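Local structure of cytochrome c' (Thermochromatium tepidum, 3VRC) at residues B[20-25]-B[43-48]; B[81-86]-B[126-131]; B[92-97]-B[115-120]. The protein carries a covalently attached heme c inside a four-helix bundle and probably serves in electron transport in a thermophilic purple photosynthetic bacterium. All blocks are in the same frame, centred on the assembly; numbering follows the deposited sequence. Where two conformers were deposited one is given.

Interaction 1: B[20-25]-B[43-48]; sequences AWNMGK and ANVVAA. With HEC (heme c), chain L.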
loop_
_atom_site.group_PDB
_atom_site.type_symbol
_atom_site.label_atom_id
_atom_site.label_comp_id
_atom_site.label_asym_id
_atom_site.label_seq_id
_atom_site.Cartn_x
_atom_site.Cartn_y
_atom_site.Cartn_z
ATOM N N ALA B 20 -3.892 -7.145 -0.129
ATOM C CA ALA B 20 -4.089 -8.558 -0.378
ATOM C C ALA B 20 -2.785 -9.327 -0.503
ATOM O O ALA B 20 -2.652 -10.411 0.027
ATOM C CB ALA B 20 -4.954 -8.747 -1.601
ATOM N N TRP B 21 -1.793 -8.708 -1.169
ATOM C CA TRP B 21 -0.498 -9.388 -1.301
ATOM C C TRP B 21 0.108 -9.620 0.089
ATOM O O TRP B 21 0.623 -10.716 0.368
ATOM C CB TRP B 21 0.425 -8.497 -2.133
ATOM C CG TRP B 21 1.793 -9.082 -2.264
ATOM C CD1 TRP B 21 2.141 -10.328 -2.635
ATOM C CD2 TRP B 21 3.040 -8.418 -1.989
ATOM N NE1 TRP B 21 3.502 -10.520 -2.585
ATOM C CE2 TRP B 21 4.073 -9.358 -2.212
ATOM C CE3 TRP B 21 3.375 -7.115 -1.593
ATOM C CZ2 TRP B 21 5.425 -9.026 -2.034
ATOM C CZ3 TRP B 21 4.710 -6.796 -1.389
ATOM C CH2 TRP B 21 5.706 -7.749 -1.617
ATOM N N ASN B 22 0.045 -8.619 0.927
ATOM C CA ASN B 22 0.612 -8.753 2.284
ATOM C C ASN B 22 -0.194 -9.717 3.166
ATOM O O ASN B 22 0.405 -10.483 3.922
ATOM C CB ASN B 22 0.803 -7.366 2.862
ATOM C CG ASN B 22 2.032 -6.719 2.222
ATOM O OD1 ASN B 22 3.157 -7.057 2.594
ATOM N ND2 ASN B 22 1.835 -5.882 1.206
ATOM N N MET B 23 -1.523 -9.728 3.046
ATOM C CA MET B 23 -2.323 -10.745 3.728
ATOM C C MET B 23 -1.877 -12.124 3.321
ATOM O O MET B 23 -1.770 -13.008 4.192
ATOM C CB MET B 23 -3.805 -10.558 3.434
ATOM C CG MET B 23 -4.415 -9.316 4.045
ATOM S SD MET B 23 -4.640 -9.391 5.824
ATOM C CE MET B 23 -6.065 -10.463 5.947
ATOM N N GLY B 24 -1.609 -12.356 2.033
ATOM C CA GLY B 24 -1.199 -13.656 1.585
ATOM C C GLY B 24 0.103 -14.079 2.199
ATOM O O GLY B 24 0.295 -15.276 2.501
ATOM N N LYS B 25 1.038 -13.146 2.425
ATOM C CA LYS B 25 2.285 -13.529 3.089
ATOM C C LYS B 25 2.004 -13.942 4.517
ATOM O O LYS B 25 2.664 -14.886 5.011
ATOM C CB LYS B 25 3.285 -12.326 3.071
ATOM C CG LYS B 25 3.795 -11.997 1.679
ATOM C CD LYS B 25 4.904 -10.994 1.520
ATOM C CE LYS B 25 4.370 -9.648 1.547
ATOM N NZ LYS B 25 5.423 -8.605 1.624
ATOM N N ALA B 43 2.075 -7.146 8.135
ATOM C CA ALA B 43 1.017 -6.613 8.993
ATOM C C ALA B 43 1.063 -5.094 9.034
ATOM O O ALA B 43 0.026 -4.437 9.075
ATOM C CB ALA B 43 1.152 -7.169 10.395
ATOM N N ASN B 44 2.286 -4.519 9.020
ATOM C CA ASN B 44 2.385 -3.045 9.037
ATOM C C ASN B 44 1.769 -2.456 7.752
ATOM O O ASN B 44 1.186 -1.364 7.844
ATOM C CB ASN B 44 3.839 -2.626 9.172
ATOM C CG ASN B 44 4.383 -2.875 10.563
ATOM O OD1 ASN B 44 3.644 -3.204 11.490
ATOM N ND2 ASN B 44 5.680 -2.695 10.686
ATOM N N VAL B 45 1.930 -3.135 6.636
ATOM C CA VAL B 45 1.288 -2.653 5.403
ATOM C C VAL B 45 -0.236 -2.654 5.586
ATOM O O VAL B 45 -0.934 -1.686 5.227
ATOM C CB VAL B 45 1.669 -3.486 4.193
ATOM C CG1 VAL B 45 0.800 -3.089 3.004
ATOM C CG2 VAL B 45 3.130 -3.308 3.840
ATOM N N VAL B 46 -0.788 -3.764 6.078
ATOM C CA VAL B 46 -2.241 -3.852 6.192
ATOM C C VAL B 46 -2.753 -2.813 7.117
ATOM O O VAL B 46 -3.747 -2.117 6.816
ATOM C CB VAL B 46 -2.659 -5.306 6.566
ATOM C CG1 VAL B 46 -4.190 -5.374 6.717
ATOM C CG2 VAL B 46 -2.191 -6.303 5.568
ATOM N N ALA B 47 -2.107 -2.625 8.286
ATOM C CA ALA B 47 -2.497 -1.598 9.212
ATOM C C ALA B 47 -2.431 -0.217 8.593
ATOM O O ALA B 47 -3.354 0.623 8.766
ATOM C CB ALA B 47 -1.650 -1.663 10.456
ATOM N N ALA B 48 -1.347 0.082 7.908
ATOM C CA ALA B 48 -1.172 1.426 7.360
ATOM C C ALA B 48 -2.245 1.693 6.272
ATOM O O ALA B 48 -2.872 2.775 6.279
ATOM C CB ALA B 48 0.226 1.637 6.808
HETATM FE FE HEC L . -11.473 -4.958 -0.655
HETATM C CHA HEC L . -11.665 -4.610 -4.089
HETATM C CHB HEC L . -8.775 -7.056 -0.994
HETATM C CHC HEC L . -10.946 -4.846 2.708
HETATM C CHD HEC L . -14.144 -2.869 -0.341
HETATM N NA HEC L . -10.446 -5.764 -2.266
HETATM C C1A HEC L . -10.664 -5.498 -3.581
HETATM C C2A HEC L . -9.833 -6.314 -4.391
HETATM C C3A HEC L . -8.994 -7.056 -3.513
HETATM C C4A HEC L . -9.401 -6.612 -2.203
HETATM C CMA HEC L . -7.889 -7.985 -3.830
HETATM C CAA HEC L . -9.910 -6.433 -5.880
HETATM C CBA HEC L . -8.685 -6.130 -6.599
HETATM C CGA HEC L . -8.353 -4.711 -6.300
HETATM O O1A HEC L . -7.107 -4.474 -6.109
HETATM O O2A HEC L . -9.171 -3.783 -6.303
HETATM N NB HEC L . -10.074 -5.757 0.606
HETATM C C1B HEC L . -9.089 -6.593 0.304
HETATM C C2B HEC L . -8.409 -7.108 1.471
HETATM C C3B HEC L . -9.023 -6.426 2.524
HETATM C C4B HEC L . -10.056 -5.591 1.954
HETATM C CMB HEC L . -7.304 -8.073 1.524
HETATM C CAB HEC L . -8.798 -6.532 4.022
HETATM C CBB HEC L . -7.401 -6.629 4.494
HETATM N NC HEC L . -12.383 -4.017 0.911
HETATM C C1C HEC L . -12.053 -4.108 2.239
HETATM C C2C HEC L . -13.003 -3.400 3.094
HETATM C C3C HEC L . -13.906 -2.822 2.176
HETATM C C4C HEC L . -13.493 -3.249 0.852
HETATM C CMC HEC L . -12.933 -3.400 4.574
HETATM C CAC HEC L . -15.134 -1.991 2.453
HETATM C CBC HEC L . -15.190 -1.320 3.793
HETATM N ND HEC L . -12.696 -3.995 -1.929
HETATM C C1D HEC L . -13.725 -3.163 -1.639
HETATM C C2D HEC L . -14.344 -2.599 -2.800
HETATM C C3D HEC L . -13.607 -3.024 -3.874
HETATM C C4D HEC L . -12.553 -3.869 -3.289
HETATM C CMD HEC L . -15.567 -1.705 -2.814
HETATM C CAD HEC L . -13.725 -2.675 -5.326
HETATM C CBD HEC L . -12.855 -1.428 -5.644
HETATM C CGD HEC L . -13.041 -0.940 -7.070
HETATM O O1D HEC L . -12.976 -1.809 -7.988
HETATM O O2D HEC L . -13.285 0.263 -7.248
#
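Asn22 and Val45 meet where helices 5-31 and 36-50 pack roughly antiparallel in the four-helix bundle of cytochrome c', their short axes 8.7 Å apart at an angle of 143°. The polar part centres on the Asn22 amide. Val45 lies over one face of the Asn22 amide, with its CB 3.8 Å from Asn22 CG and its CG1 3.5 Å from Asn22 ND2. Valine offers no acceptor, so the amide is satisfied along its own helix: ND2 bonds to the carbonyl of Phe18, and Lys25 NZ makes a weak bond to OD1. Replacing the amide with an alanine would probably leave the Phe18 carbonyl without its side-chain donor, Lys25 NZ without its weak acceptor, and a gap beside Val45.

The apolar part adjoins the heme. Met23, bent at both chi2 (-73°) and chi3, brings SD to 3.9 Å from Val46 CG2. Val46 CG1 and Met23 SD both lie 4.1 Å from CBB of the heme, while Ala20 CB touches heme CMA at 3.8 Å. Ser52 of the second subunit packs on Asn22 and Val45. No hydrogen bond links the two segments, which implies cohesion by shape, with the amide's polarity spent within one helix.

Interaction 2: B[81-86]-B[126-131]; sequences LEDVGK and QKYRAD. With HEC (heme c), chain L.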
loop_
_atom_site.group_PDB
_atom_site.type_symbol
_atom_site.label_atom_id
_atom_site.label_comp_id
_atom_site.label_asym_id
_atom_site.label_seq_id
_atom_site.Cartn_x
_atom_site.Cartn_y
_atom_site.Cartn_z
ATOM N N LEU B 81 -23.234 4.690 2.306
ATOM C CA LEU B 81 -21.857 5.133 2.551
ATOM C C LEU B 81 -21.521 5.098 4.031
ATOM O O LEU B 81 -20.379 4.857 4.411
ATOM C CB LEU B 81 -21.601 6.533 1.970
ATOM C CG LEU B 81 -21.414 6.547 0.447
ATOM C CD1 LEU B 81 -21.507 7.987 -0.069
ATOM C CD2 LEU B 81 -20.127 5.835 0.024
ATOM N N GLU B 82 -22.501 5.357 4.896
ATOM C CA GLU B 82 -22.250 5.288 6.325
ATOM C C GLU B 82 -21.908 3.873 6.822
ATOM O O GLU B 82 -20.999 3.700 7.657
ATOM C CB GLU B 82 -23.386 5.919 7.098
ATOM C CG GLU B 82 -23.138 7.419 7.253
ATOM C CD GLU B 82 -24.391 8.295 7.348
ATOM O OE1 GLU B 82 -24.253 9.420 7.894
ATOM O OE2 GLU B 82 -25.492 7.903 6.870
ATOM N N ASP B 83 -22.625 2.863 6.329
ATOM C CA ASP B 83 -22.325 1.470 6.692
ATOM C C ASP B 83 -20.962 1.053 6.103
ATOM O O ASP B 83 -20.171 0.389 6.800
ATOM C CB ASP B 83 -23.398 0.482 6.193
ATOM C CG ASP B 83 -23.131 -0.964 6.663
ATOM O OD1 ASP B 83 -23.088 -1.110 7.908
ATOM O OD2 ASP B 83 -23.019 -1.920 5.830
ATOM N N VAL B 84 -20.676 1.438 4.860
ATOM C CA VAL B 84 -19.360 1.180 4.312
ATOM C C VAL B 84 -18.263 1.762 5.191
ATOM O O VAL B 84 -17.266 1.132 5.465
ATOM C CB VAL B 84 -19.236 1.800 2.866
ATOM C CG1 VAL B 84 -17.859 1.554 2.295
ATOM C CG2 VAL B 84 -20.288 1.227 1.918
ATOM N N GLY B 85 -18.475 2.991 5.658
ATOM C CA GLY B 85 -17.544 3.662 6.529
ATOM C C GLY B 85 -17.325 2.882 7.827
ATOM O O GLY B 85 -16.202 2.751 8.339
ATOM N N LYS B 86 -18.411 2.359 8.384
ATOM C CA LYS B 86 -18.320 1.573 9.605
ATOM C C LYS B 86 -17.503 0.297 9.341
ATOM O O LYS B 86 -16.626 -0.091 10.160
ATOM C CB LYS B 86 -19.723 1.200 10.103
ATOM C CG LYS B 86 -19.730 0.508 11.459
ATOM C CD LYS B 86 -19.728 -1.016 11.370
ATOM C CE LYS B 86 -19.624 -1.645 12.768
ATOM N NZ LYS B 86 -19.624 -3.142 12.674
ATOM N N GLN B 126 -18.747 -8.918 0.866
ATOM C CA GLN B 126 -20.016 -9.631 0.681
ATOM C C GLN B 126 -21.119 -8.641 0.329
ATOM O O GLN B 126 -22.004 -8.970 -0.452
ATOM C CB GLN B 126 -20.343 -10.416 1.927
ATOM C CG GLN B 126 -19.526 -11.686 1.878
ATOM C CD GLN B 126 -19.880 -12.663 2.949
ATOM O OE1 GLN B 126 -20.074 -12.279 4.105
ATOM N NE2 GLN B 126 -19.969 -13.953 2.578
ATOM N N LYS B 127 -21.114 -7.479 0.954
ATOM C CA LYS B 127 -22.142 -6.509 0.688
ATOM C C LYS B 127 -21.884 -5.667 -0.544
ATOM O O LYS B 127 -22.852 -5.255 -1.209
ATOM C CB LYS B 127 -22.280 -5.579 1.891
ATOM C CG LYS B 127 -22.933 -6.210 3.113
ATOM C CD LYS B 127 -22.874 -5.245 4.288
ATOM C CE LYS B 127 -23.863 -5.552 5.400
ATOM N NZ LYS B 127 -23.575 -4.620 6.552
ATOM N N TYR B 128 -20.611 -5.259 -0.753
ATOM C CA TYR B 128 -20.357 -4.089 -1.562
ATOM C C TYR B 128 -19.392 -4.266 -2.742
ATOM O O TYR B 128 -19.193 -3.315 -3.498
ATOM C CB TYR B 128 -19.848 -2.969 -0.677
ATOM C CG TYR B 128 -20.820 -2.546 0.409
ATOM C CD1 TYR B 128 -22.139 -2.203 0.069
ATOM C CD2 TYR B 128 -20.467 -2.530 1.754
ATOM C CE1 TYR B 128 -23.065 -1.857 1.044
ATOM C CE2 TYR B 128 -21.368 -2.156 2.713
ATOM C CZ TYR B 128 -22.695 -1.815 2.357
ATOM O OH TYR B 128 -23.628 -1.478 3.318
ATOM N N ARG B 129 -18.819 -5.447 -2.918
ATOM C CA ARG B 129 -17.881 -5.697 -4.024
ATOM C C ARG B 129 -18.415 -6.757 -4.929
ATOM O O ARG B 129 -18.839 -7.829 -4.469
ATOM C CB ARG B 129 -16.519 -6.112 -3.467
ATOM C CG ARG B 129 -15.475 -6.283 -4.575
ATOM C CD ARG B 129 -14.165 -6.896 -4.101
ATOM N NE ARG B 129 -14.358 -8.292 -3.750
ATOM C CZ ARG B 129 -13.360 -9.076 -3.368
ATOM N NH1 ARG B 129 -12.105 -8.583 -3.242
ATOM N NH2 ARG B 129 -13.567 -10.361 -3.123
ATOM N N ALA B 130 -18.421 -6.499 -6.243
ATOM C CA ALA B 130 -18.832 -7.513 -7.229
ATOM C C ALA B 130 -17.790 -8.623 -7.307
ATOM O O ALA B 130 -16.597 -8.394 -7.202
ATOM C CB ALA B 130 -19.022 -6.822 -8.563
ATOM N N ASP B 131 -18.293 -9.845 -7.498
ATOM C CA ASP B 131 -17.457 -11.024 -7.693
ATOM C C ASP B 131 -16.904 -11.011 -9.117
ATOM O O ASP B 131 -17.483 -10.375 -10.021
ATOM C CB ASP B 131 -18.275 -12.292 -7.476
ATOM C CG ASP B 131 -18.862 -12.389 -6.081
ATOM O OD1 ASP B 131 -18.102 -12.175 -5.100
ATOM O OD2 ASP B 131 -20.074 -12.704 -5.959
ATOM O OXT ASP B 131 -15.873 -11.646 -9.410
HETATM FE FE HEC L . -11.473 -4.958 -0.655
HETATM C CHA HEC L . -11.665 -4.610 -4.089
HETATM C CHB HEC L . -8.775 -7.056 -0.994
HETATM C CHC HEC L . -10.946 -4.846 2.708
HETATM C CHD HEC L . -14.144 -2.869 -0.341
HETATM N NA HEC L . -10.446 -5.764 -2.266
HETATM C C1A HEC L . -10.664 -5.498 -3.581
HETATM C C2A HEC L . -9.833 -6.314 -4.391
HETATM C C3A HEC L . -8.994 -7.056 -3.513
HETATM C C4A HEC L . -9.401 -6.612 -2.203
HETATM C CMA HEC L . -7.889 -7.985 -3.830
HETATM C CAA HEC L . -9.910 -6.433 -5.880
HETATM C CBA HEC L . -8.685 -6.130 -6.599
HETATM C CGA HEC L . -8.353 -4.711 -6.300
HETATM O O1A HEC L . -7.107 -4.474 -6.109
HETATM O O2A HEC L . -9.171 -3.783 -6.303
HETATM N NB HEC L . -10.074 -5.757 0.606
HETATM C C1B HEC L . -9.089 -6.593 0.304
HETATM C C2B HEC L . -8.409 -7.108 1.471
HETATM C C3B HEC L . -9.023 -6.426 2.524
HETATM C C4B HEC L . -10.056 -5.591 1.954
HETATM C CMB HEC L . -7.304 -8.073 1.524
HETATM C CAB HEC L . -8.798 -6.532 4.022
HETATM C CBB HEC L . -7.401 -6.629 4.494
HETATM N NC HEC L . -12.383 -4.017 0.911
HETATM C C1C HEC L . -12.053 -4.108 2.239
HETATM C C2C HEC L . -13.003 -3.400 3.094
HETATM C C3C HEC L . -13.906 -2.822 2.176
HETATM C C4C HEC L . -13.493 -3.249 0.852
HETATM C CMC HEC L . -12.933 -3.400 4.574
HETATM C CAC HEC L . -15.134 -1.991 2.453
HETATM C CBC HEC L . -15.190 -1.320 3.793
HETATM N ND HEC L . -12.696 -3.995 -1.929
HETATM C C1D HEC L . -13.725 -3.163 -1.639
HETATM C C2D HEC L . -14.344 -2.599 -2.800
HETATM C C3D HEC L . -13.607 -3.024 -3.874
HETATM C C4D HEC L . -12.553 -3.869 -3.289
HETATM C CMD HEC L . -15.567 -1.705 -2.814
HETATM C CAD HEC L . -13.725 -2.675 -5.326
HETATM C CBD HEC L . -12.855 -1.428 -5.644
HETATM C CGD HEC L . -13.041 -0.940 -7.070
HETATM O O1D HEC L . -12.976 -1.809 -7.988
HETATM O O2D HEC L . -13.285 0.263 -7.248
#
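Val84, in the first turn of helix 81-103, faces Tyr128 at the C-terminal end of helix 107-128, their CA atoms 8.0 Å apart, and the chain leaves helical geometry at Arg129. The polar link converges on one oxygen. Asp83, with CG anti to the backbone N (chi1 -176°), turns OD2 to two donors: Tyr128 OH bonds at 2.6 Å to Asp83 OD2 through the anti lone pair, and Lys127 NZ forms a salt bridge at 2.8 Å with the same OD2, approaching from the syn side 19° out of the carboxylate plane. Carboxylate and ring planes are 65° apart. This double grip spans two helices of the four-helix bundle of cytochrome c'. The tyrosine ring is sandwiched: Lys127 CB sits 3.4 Å above one Tyr128 face, and on the opposite face Val84 CG2 makes a CH-pi contact 3.8 Å from the Tyr128 ring centroid. Val84 was modelled in two conformers, so this CH-pi contact is certain only for the one described. Leu77 and Leu87 also pack on the Tyr128 side chain. Beyond it, Arg129 lays CD 3.4 Å from heme CHA, and a bend at chi3 carries NH1 to 3.4 Å from heme NA.

Interaction 3: B[92-97]-B[115-120]; sequences GTAANA and ADVGAA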
loop_
_atom_site.group_PDB
_atom_site.type_symbol
_atom_site.label_atom_id
_atom_site.label_comp_id
_atom_site.label_asym_id
_atom_site.label_seq_id
_atom_site.Cartn_x
_atom_site.Cartn_y
_atom_site.Cartn_z
ATOM N N GLY B 92 -9.895 -0.985 10.012
ATOM C CA GLY B 92 -8.787 -0.225 10.544
ATOM C C GLY B 92 -8.370 -0.720 11.922
ATOM O O GLY B 92 -7.189 -0.859 12.235
ATOM N N THR B 93 -9.387 -0.946 12.773
ATOM C CA THR B 93 -9.134 -1.378 14.153
ATOM C C THR B 93 -8.556 -2.775 14.133
ATOM O O THR B 93 -7.534 -3.058 14.853
ATOM C CB THR B 93 -10.455 -1.358 14.927
ATOM O OG1 THR B 93 -10.898 0.011 14.942
ATOM C CG2 THR B 93 -10.318 -1.982 16.337
ATOM N N ALA B 94 -9.109 -3.708 13.373
ATOM C CA ALA B 94 -8.605 -5.084 13.326
ATOM C C ALA B 94 -7.189 -5.076 12.772
ATOM O O ALA B 94 -6.319 -5.833 13.259
ATOM C CB ALA B 94 -9.514 -5.978 12.505
ATOM N N ALA B 95 -6.928 -4.248 11.765
ATOM C CA ALA B 95 -5.581 -4.251 11.133
ATOM C C ALA B 95 -4.564 -3.694 12.114
ATOM O O ALA B 95 -3.428 -4.224 12.178
ATOM C CB ALA B 95 -5.629 -3.423 9.878
ATOM N N ASN B 96 -4.877 -2.668 12.865
ATOM C CA ASN B 96 -3.971 -2.209 13.911
ATOM C C ASN B 96 -3.692 -3.316 14.941
ATOM O O ASN B 96 -2.529 -3.534 15.353
ATOM C CB ASN B 96 -4.494 -0.987 14.584
ATOM C CG ASN B 96 -4.253 0.260 13.735
ATOM O OD1 ASN B 96 -3.346 0.325 12.922
ATOM N ND2 ASN B 96 -5.001 1.288 14.034
ATOM N N ALA B 97 -4.724 -4.082 15.302
ATOM C CA ALA B 97 -4.491 -5.205 16.219
ATOM C C ALA B 97 -3.612 -6.292 15.622
ATOM O O ALA B 97 -2.832 -6.918 16.361
ATOM C CB ALA B 97 -5.851 -5.741 16.692
ATOM N N ALA B 115 -7.350 -13.659 11.542
ATOM C CA ALA B 115 -8.743 -14.074 11.322
ATOM C C ALA B 115 -9.672 -12.891 11.425
ATOM O O ALA B 115 -10.576 -12.751 10.599
ATOM C CB ALA B 115 -9.106 -15.139 12.367
ATOM N N ASP B 116 -9.477 -12.038 12.403
ATOM C CA ASP B 116 -10.371 -10.907 12.590
ATOM C C ASP B 116 -10.244 -9.918 11.391
ATOM O O ASP B 116 -11.232 -9.364 10.918
ATOM C CB ASP B 116 -10.123 -10.152 13.878
ATOM C CG ASP B 116 -10.454 -10.948 15.146
ATOM O OD1 ASP B 116 -10.988 -12.059 15.010
ATOM O OD2 ASP B 116 -10.127 -10.459 16.230
ATOM N N VAL B 117 -9.024 -9.688 10.915
ATOM C CA VAL B 117 -8.860 -8.855 9.710
ATOM C C VAL B 117 -9.547 -9.491 8.533
ATOM O O VAL B 117 -10.295 -8.784 7.814
ATOM C CB VAL B 117 -7.358 -8.590 9.451
ATOM C CG1 VAL B 117 -7.184 -7.885 8.130
ATOM C CG2 VAL B 117 -6.782 -7.725 10.575
ATOM N N GLY B 118 -9.291 -10.768 8.236
ATOM C CA GLY B 118 -9.896 -11.384 7.081
ATOM C C GLY B 118 -11.411 -11.285 7.147
ATOM O O GLY B 118 -12.069 -11.108 6.118
ATOM N N ALA B 119 -11.976 -11.449 8.346
ATOM C CA ALA B 119 -13.441 -11.336 8.481
ATOM C C ALA B 119 -13.909 -9.932 8.107
ATOM O O ALA B 119 -14.980 -9.780 7.511
ATOM C CB ALA B 119 -13.842 -11.717 9.890
ATOM N N ALA B 120 -13.121 -8.913 8.471
ATOM C CA ALA B 120 -13.483 -7.536 8.137
ATOM C C ALA B 120 -13.404 -7.294 6.614
ATOM O O ALA B 120 -14.254 -6.601 6.054
ATOM C CB ALA B 120 -12.639 -6.540 8.919
#
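Val117 presses its CG2 methyl onto the flat Ala94-Ala95 peptide, and no aromatic ring takes part in the contact. The methyl stands over one face of this peptide: Val117 CG2 is 3.3 Å from Ala94 O, 3.5 Å from Ala94 C and 3.7 Å from Ala95 N, so it sits over the C=O bond of Ala94, with Ala95 N off to one side. At the edges no hydrogen bond crosses between the segments, and packing of the methyl on the peptide carries most of the contact.

The torsions explain which branch touches. With CG1 anti to the backbone N (chi1 173°), CG2 takes the position anti to the carbonyl carbon and is the branch that reaches the other helix. Ala94 answers with its CB, which meets the same Val117 CG2 at 3.8 Å and also lies over the neighbouring backbone, 4.1 Å from Asp116 O. The small alanine permits a close approach, with the CA atoms of Ala94 and Val117 only 5.2 Å apart and the short helix axes 8.5 Å apart at 156°. The near-antiparallel pair forms one side of the four-helix bundle of cytochrome c'.

Val117 also packs on Leu91 and Leu98 of helix 81-103, and both it and Ala120 touch the heme. Helix 81-103 also meets helix 36-50, where Ala95 packs on Val46 and Ala50.

From the N terminus, interaction 1 comes first: 20-25 of helix 5-31 meets 43-48 of helix 36-50 and closes a loop of 17 residues, before either other contact opens. Interaction 2 then opens at 81-86 and shuts only at the C-terminal 126-131. Interaction 3, between 92-97 and 115-120, lies wholly within that span and pairs the same two helices, 81-103 and 107-128, again, nearer to their connecting loop; no segments cross. Interactions 1 and 2 both touch the heme and lie on opposite sides of the chain's centre, about 20 Å between centres. Interactions 1 and 3 touch directly, Met23 CE lying 3.6 Å from Val117 CG1, which joins the two helix pairs.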